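Local coordinates for Maltose/maltodextrin transport permease homologue (Bdellovibrio bacteriovorus HD100, PDB 6FFL), which binds maltotriose through this soluble MalE domain, which is fused to the membrane subunit MalF of a probable maltose/maltodextrin ABC transporter, at residues Q68-D82 with P99-A111. Numbering follows the deposited sequence.
With PT (platinum (II) ion), chain E.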
loop_
_atom_site.group_PDB
_atom_site.type_symbol
_atom_site.label_atom_id
_atom_site.label_comp_id
_atom_site.label_asym_id
_atom_site.label_seq_id
_atom_site.Cartn_x
_atom_site.Cartn_y
_atom_site.Cartn_z
ATOM N N GLN A 68 1.332 -6.859 7.920
ATOM C CA GLN A 68 1.024 -6.902 9.345
ATOM C C GLN A 68 0.881 -8.335 9.860
ATOM O O GLN A 68 0.815 -8.534 11.078
ATOM C CB GLN A 68 -0.201 -6.033 9.664
ATOM C CG GLN A 68 -1.509 -6.485 9.128
ATOM C CD GLN A 68 -2.582 -5.400 9.217
ATOM O OE1 GLN A 68 -2.294 -4.205 9.300
ATOM N NE2 GLN A 68 -3.824 -5.824 9.210
ATOM N N VAL A 69 0.947 -9.335 8.975
ATOM C CA VAL A 69 0.840 -10.736 9.401
ATOM C C VAL A 69 1.958 -11.099 10.376
ATOM O O VAL A 69 1.715 -11.715 11.425
ATOM C CB VAL A 69 0.848 -11.666 8.175
ATOM C CG1 VAL A 69 1.207 -13.083 8.583
ATOM C CG2 VAL A 69 -0.499 -11.633 7.478
ATOM N N GLY A 70 3.199 -10.760 10.032
ATOM C CA GLY A 70 4.350 -11.124 10.837
ATOM C C GLY A 70 4.228 -10.695 12.284
ATOM O O GLY A 70 4.294 -11.517 13.204
ATOM N N PRO A 71 4.054 -9.390 12.515
ATOM C CA PRO A 71 3.894 -8.916 13.897
ATOM C C PRO A 71 2.662 -9.483 14.578
ATOM O O PRO A 71 2.738 -9.903 15.739
ATOM C CB PRO A 71 3.807 -7.393 13.736
ATOM C CG PRO A 71 4.524 -7.106 12.443
ATOM C CD PRO A 71 4.189 -8.273 11.554
ATOM N N PHE A 72 1.523 -9.506 13.884
ATOM C CA PHE A 72 0.302 -9.997 14.512
ATOM C C PHE A 72 0.440 -11.465 14.882
ATOM O O PHE A 72 0.036 -11.882 15.974
ATOM C CB PHE A 72 -0.905 -9.823 13.584
ATOM C CG PHE A 72 -1.388 -8.398 13.423
ATOM C CD1 PHE A 72 -0.749 -7.339 14.054
ATOM C CD2 PHE A 72 -2.502 -8.130 12.624
ATOM C CE1 PHE A 72 -1.206 -6.027 13.887
ATOM C CE2 PHE A 72 -2.973 -6.826 12.450
ATOM C CZ PHE A 72 -2.318 -5.769 13.084
ATOM N N ALA A 73 0.994 -12.271 13.971
ATOM C CA ALA A 73 1.093 -13.703 14.242
ATOM C C ALA A 73 2.107 -13.994 15.339
ATOM O O ALA A 73 1.837 -14.797 16.248
ATOM C CB ALA A 73 1.454 -14.458 12.963
ATOM N N THR A 74 3.278 -13.350 15.287
ATOM C CA THR A 74 4.291 -13.647 16.297
ATOM C C THR A 74 3.891 -13.176 17.690
ATOM O O THR A 74 4.384 -13.734 18.678
ATOM C CB THR A 74 5.654 -13.042 15.919
ATOM O OG1 THR A 74 5.572 -11.616 15.874
ATOM C CG2 THR A 74 6.118 -13.560 14.586
ATOM N N MET A 75 3.014 -12.177 17.796
ATOM C CA MET A 75 2.477 -11.752 19.087
ATOM C C MET A 75 1.300 -12.607 19.542
ATOM O O MET A 75 0.774 -12.381 20.640
ATOM C CB MET A 75 2.035 -10.287 19.022
ATOM C CG MET A 75 3.142 -9.290 18.706
ATOM S SD MET A 75 4.162 -8.869 20.122
ATOM C CE MET A 75 5.089 -7.471 19.480
ATOM N N GLY A 76 0.879 -13.567 18.725
ATOM C CA GLY A 76 -0.226 -14.445 19.064
ATOM C C GLY A 76 -1.575 -13.763 19.143
ATOM O O GLY A 76 -2.441 -14.215 19.891
ATOM N N ILE A 77 -1.793 -12.685 18.390
ATOM C CA ILE A 77 -3.040 -11.943 18.528
ATOM C C ILE A 77 -3.997 -12.160 17.359
ATOM O O ILE A 77 -5.089 -11.577 17.359
ATOM C CB ILE A 77 -2.781 -10.439 18.751
ATOM C CG1 ILE A 77 -2.023 -9.835 17.564
ATOM C CG2 ILE A 77 -2.045 -10.235 20.087
ATOM C CD1 ILE A 77 -1.760 -8.312 17.697
ATOM N N VAL A 78 -3.640 -12.984 16.372
ATOM C CA VAL A 78 -4.582 -13.356 15.319
ATOM C C VAL A 78 -4.563 -14.867 15.132
ATOM O O VAL A 78 -3.562 -15.536 15.415
ATOM C CB VAL A 78 -4.284 -12.658 13.977
ATOM C CG1 VAL A 78 -4.590 -11.160 14.089
ATOM C CG2 VAL A 78 -2.840 -12.926 13.536
ATOM N N ARG A 79 -5.685 -15.404 14.635
ATOM C CA ARG A 79 -5.891 -16.855 14.545
ATOM C C ARG A 79 -5.417 -17.392 13.196
ATOM O O ARG A 79 -5.650 -16.755 12.164
ATOM C CB ARG A 79 -7.367 -17.200 14.702
ATOM C CG ARG A 79 -8.003 -16.680 15.973
ATOM C CD ARG A 79 -9.509 -16.924 15.971
ATOM N NE ARG A 79 -10.056 -16.744 17.315
ATOM C CZ ARG A 79 -10.442 -17.730 18.109
ATOM N NH1 ARG A 79 -10.381 -18.991 17.689
ATOM N NH2 ARG A 79 -10.911 -17.450 19.317
ATOM N N PRO A 80 -4.764 -18.553 13.153
ATOM C CA PRO A 80 -4.537 -19.210 11.858
ATOM C C PRO A 80 -5.882 -19.509 11.217
ATOM O O PRO A 80 -6.815 -19.939 11.893
ATOM C CB PRO A 80 -3.797 -20.504 12.227
ATOM C CG PRO A 80 -3.344 -20.324 13.637
ATOM C CD PRO A 80 -4.302 -19.377 14.284
ATOM N N LEU A 81 -5.983 -19.256 9.910
ATOM C CA LEU A 81 -7.251 -19.409 9.202
ATOM C C LEU A 81 -7.405 -20.763 8.528
ATOM O O LEU A 81 -8.503 -21.082 8.055
ATOM C CB LEU A 81 -7.399 -18.305 8.145
ATOM C CG LEU A 81 -7.445 -16.907 8.749
ATOM C CD1 LEU A 81 -7.514 -15.854 7.659
ATOM C CD2 LEU A 81 -8.613 -16.785 9.731
ATOM N N ASP A 82 -6.336 -21.556 8.473
ATOM C CA ASP A 82 -6.361 -22.817 7.737
ATOM C C ASP A 82 -7.473 -23.738 8.225
ATOM O O ASP A 82 -8.223 -24.304 7.423
ATOM C CB ASP A 82 -4.997 -23.486 7.861
ATOM C CG ASP A 82 -3.883 -22.594 7.347
ATOM O OD1 ASP A 82 -3.378 -21.742 8.125
ATOM O OD2 ASP A 82 -3.551 -22.719 6.151
ATOM N N PRO A 99 -0.757 -14.526 1.872
ATOM C CA PRO A 99 0.664 -14.822 2.093
ATOM C C PRO A 99 0.837 -15.741 3.289
ATOM O O PRO A 99 0.175 -15.574 4.313
ATOM C CB PRO A 99 1.286 -13.445 2.357
ATOM C CG PRO A 99 0.151 -12.597 2.845
ATOM C CD PRO A 99 -1.073 -13.106 2.098
ATOM N N VAL A 100 1.742 -16.709 3.148
ATOM C CA VAL A 100 2.009 -17.702 4.182
ATOM C C VAL A 100 3.094 -17.177 5.111
ATOM O O VAL A 100 4.068 -16.551 4.673
ATOM C CB VAL A 100 2.418 -19.050 3.551
ATOM C CG1 VAL A 100 2.882 -20.052 4.613
ATOM C CG2 VAL A 100 1.262 -19.627 2.751
ATOM N N TYR A 101 2.927 -17.428 6.403
ATOM C CA TYR A 101 3.940 -17.084 7.384
ATOM C C TYR A 101 3.978 -18.197 8.415
ATOM O O TYR A 101 2.928 -18.589 8.932
ATOM C CB TYR A 101 3.653 -15.737 8.062
ATOM C CG TYR A 101 4.640 -15.470 9.179
ATOM C CD1 TYR A 101 5.969 -15.184 8.890
ATOM C CD2 TYR A 101 4.262 -15.553 10.509
ATOM C CE1 TYR A 101 6.892 -14.970 9.890
ATOM C CE2 TYR A 101 5.183 -15.344 11.528
ATOM C CZ TYR A 101 6.497 -15.047 11.205
ATOM O OH TYR A 101 7.428 -14.834 12.192
ATOM N N ASP A 102 5.173 -18.719 8.694
ATOM C CA ASP A 102 5.321 -19.806 9.659
ATOM C C ASP A 102 4.443 -20.990 9.269
ATOM O O ASP A 102 3.860 -21.660 10.123
ATOM C CB ASP A 102 4.998 -19.312 11.076
ATOM C CG ASP A 102 5.541 -20.222 12.168
ATOM O OD1 ASP A 102 6.456 -21.028 11.896
ATOM O OD2 ASP A 102 5.029 -20.128 13.305
ATOM N N GLY A 103 4.296 -21.212 7.964
ATOM C CA GLY A 103 3.537 -22.329 7.450
ATOM C C GLY A 103 2.034 -22.208 7.532
ATOM O O GLY A 103 1.342 -23.178 7.213
ATOM N N LYS A 104 1.497 -21.056 7.932
ATOM C CA LYS A 104 0.060 -20.902 8.114
ATOM C C LYS A 104 -0.445 -19.655 7.403
ATOM O O LYS A 104 0.319 -18.740 7.073
ATOM C CB LYS A 104 -0.320 -20.817 9.601
ATOM C CG LYS A 104 -0.014 -22.092 10.389
ATOM C CD LYS A 104 -0.073 -21.862 11.895
ATOM C CE LYS A 104 0.876 -22.798 12.638
ATOM N NZ LYS A 104 0.583 -22.856 14.101
ATOM N N HIS A 105 -1.765 -19.618 7.207
ATOM C CA HIS A 105 -2.456 -18.479 6.603
ATOM C C HIS A 105 -3.092 -17.639 7.704
ATOM O O HIS A 105 -4.044 -18.084 8.346
ATOM C CB HIS A 105 -3.545 -18.936 5.636
ATOM C CG HIS A 105 -3.039 -19.552 4.370
ATOM N ND1 HIS A 105 -3.098 -20.907 4.129
ATOM C CD2 HIS A 105 -2.503 -18.995 3.256
ATOM C CE1 HIS A 105 -2.606 -21.161 2.929
ATOM N NE2 HIS A 105 -2.238 -20.019 2.378
ATOM N N TYR A 106 -2.618 -16.405 7.887
ATOM C CA TYR A 106 -3.214 -15.541 8.895
ATOM C C TYR A 106 -4.107 -14.455 8.307
ATOM O O TYR A 106 -4.755 -13.730 9.069
ATOM C CB TYR A 106 -2.114 -14.896 9.765
ATOM C CG TYR A 106 -1.415 -15.897 10.677
ATOM C CD1 TYR A 106 -1.996 -16.300 11.871
ATOM C CD2 TYR A 106 -0.175 -16.424 10.339
ATOM C CE1 TYR A 106 -1.354 -17.214 12.715
ATOM C CE2 TYR A 106 0.466 -17.339 11.162
ATOM C CZ TYR A 106 -0.124 -17.723 12.342
ATOM O OH TYR A 106 0.523 -18.625 13.151
ATOM N N MET A 107 -4.167 -14.328 6.979
ATOM C CA MET A 107 -4.874 -13.226 6.348
ATOM C C MET A 107 -5.467 -13.700 5.028
ATOM O O MET A 107 -4.840 -14.491 4.319
ATOM C CB MET A 107 -3.923 -12.043 6.099
ATOM C CG MET A 107 -4.497 -10.980 5.200
ATOM S SD MET A 107 -3.378 -9.601 4.886
ATOM C CE MET A 107 -3.322 -8.809 6.502
ATOM N N ILE A 108 -6.661 -13.214 4.690
ATOM C CA ILE A 108 -7.187 -13.391 3.338
ATOM C C ILE A 108 -7.623 -12.031 2.806
ATOM O O ILE A 108 -8.458 -11.350 3.420
ATOM C CB ILE A 108 -8.343 -14.408 3.269
ATOM C CG1 ILE A 108 -8.951 -14.389 1.869
ATOM C CG2 ILE A 108 -9.421 -14.123 4.322
ATOM C CD1 ILE A 108 -8.057 -15.052 0.843
ATOM N N GLY A 109 -7.059 -11.642 1.665
ATOM C CA GLY A 109 -7.394 -10.380 1.046
ATOM C C GLY A 109 -8.494 -10.507 0.009
ATOM O O GLY A 109 -8.709 -11.572 -0.566
ATOM N N ASP A 110 -9.188 -9.386 -0.210
ATOM C CA ASP A 110 -10.272 -9.333 -1.176
ATOM C C ASP A 110 -9.815 -8.851 -2.545
ATOM O O ASP A 110 -10.597 -8.907 -3.501
ATOM C CB ASP A 110 -11.409 -8.442 -0.649
ATOM C CG ASP A 110 -10.935 -7.067 -0.171
ATOM O OD1 ASP A 110 -9.731 -6.883 0.121
ATOM O OD2 ASP A 110 -11.796 -6.160 -0.069
ATOM N N ALA A 111 -8.569 -8.401 -2.663
ATOM C CA ALA A 111 -8.044 -7.925 -3.933
ATOM C C ALA A 111 -6.554 -8.220 -3.968
ATOM O O ALA A 111 -5.962 -8.670 -2.986
ATOM C CB ALA A 111 -8.320 -6.424 -4.131
HETATM PT PT PT E . 2.663 -7.854 21.551
HETATM O O HOH W 1 -6.409 -14.400 11.223
HETATM O O HOH W 2 1.642 -6.829 19.990
#
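Ala73 sets its methyl carbon CB squarely over one face of the Tyr106 ring, 3.5 Å from the ring centroid and 12° off its normal, a CH-pi contact. Pro80 flanks the same ring, its CG 3.8 Å from Tyr106 CE1. One helical turn before Ala73, Val69 divides its branches: with CG1 anti to its backbone N (chi1 161°), that methyl lies 3.6 Å from Tyr101 CB, while CG2 meets Met107 CB. Tyr101 runs on along the helix, Gly70 CA over one face of its ring and its OH beside the Thr74 methyl CG2. Helix 69-74 thus packs on a beta hairpin whose type I' turn, Tyr101 to Lys104, joins strands 100-101 and 104-109 of the mixed sheet in this periplasmic-binding-protein fold. Beyond the apolar layer, the Asp82 carboxylate grips His105 twice: OD1 takes the backbone N on its syn lone pair (2.8 Å), and OD2 takes ring atom ND1, 31° out of the carboxylate plane. The ND1 bond, nearly in the ring plane, holds the imidazole's rotation, and Phe90 stacks on that ring. Leu81 N adds a nearly straight 2.8 Å bond to His105 O, and a water bridges Arg79 O and Tyr106 O. At the far end of the helix, where Gly76 completes a Schellman motif, Met75 SD binds a platinum ion at 2.3 Å, with Met54 and a water as further ligands.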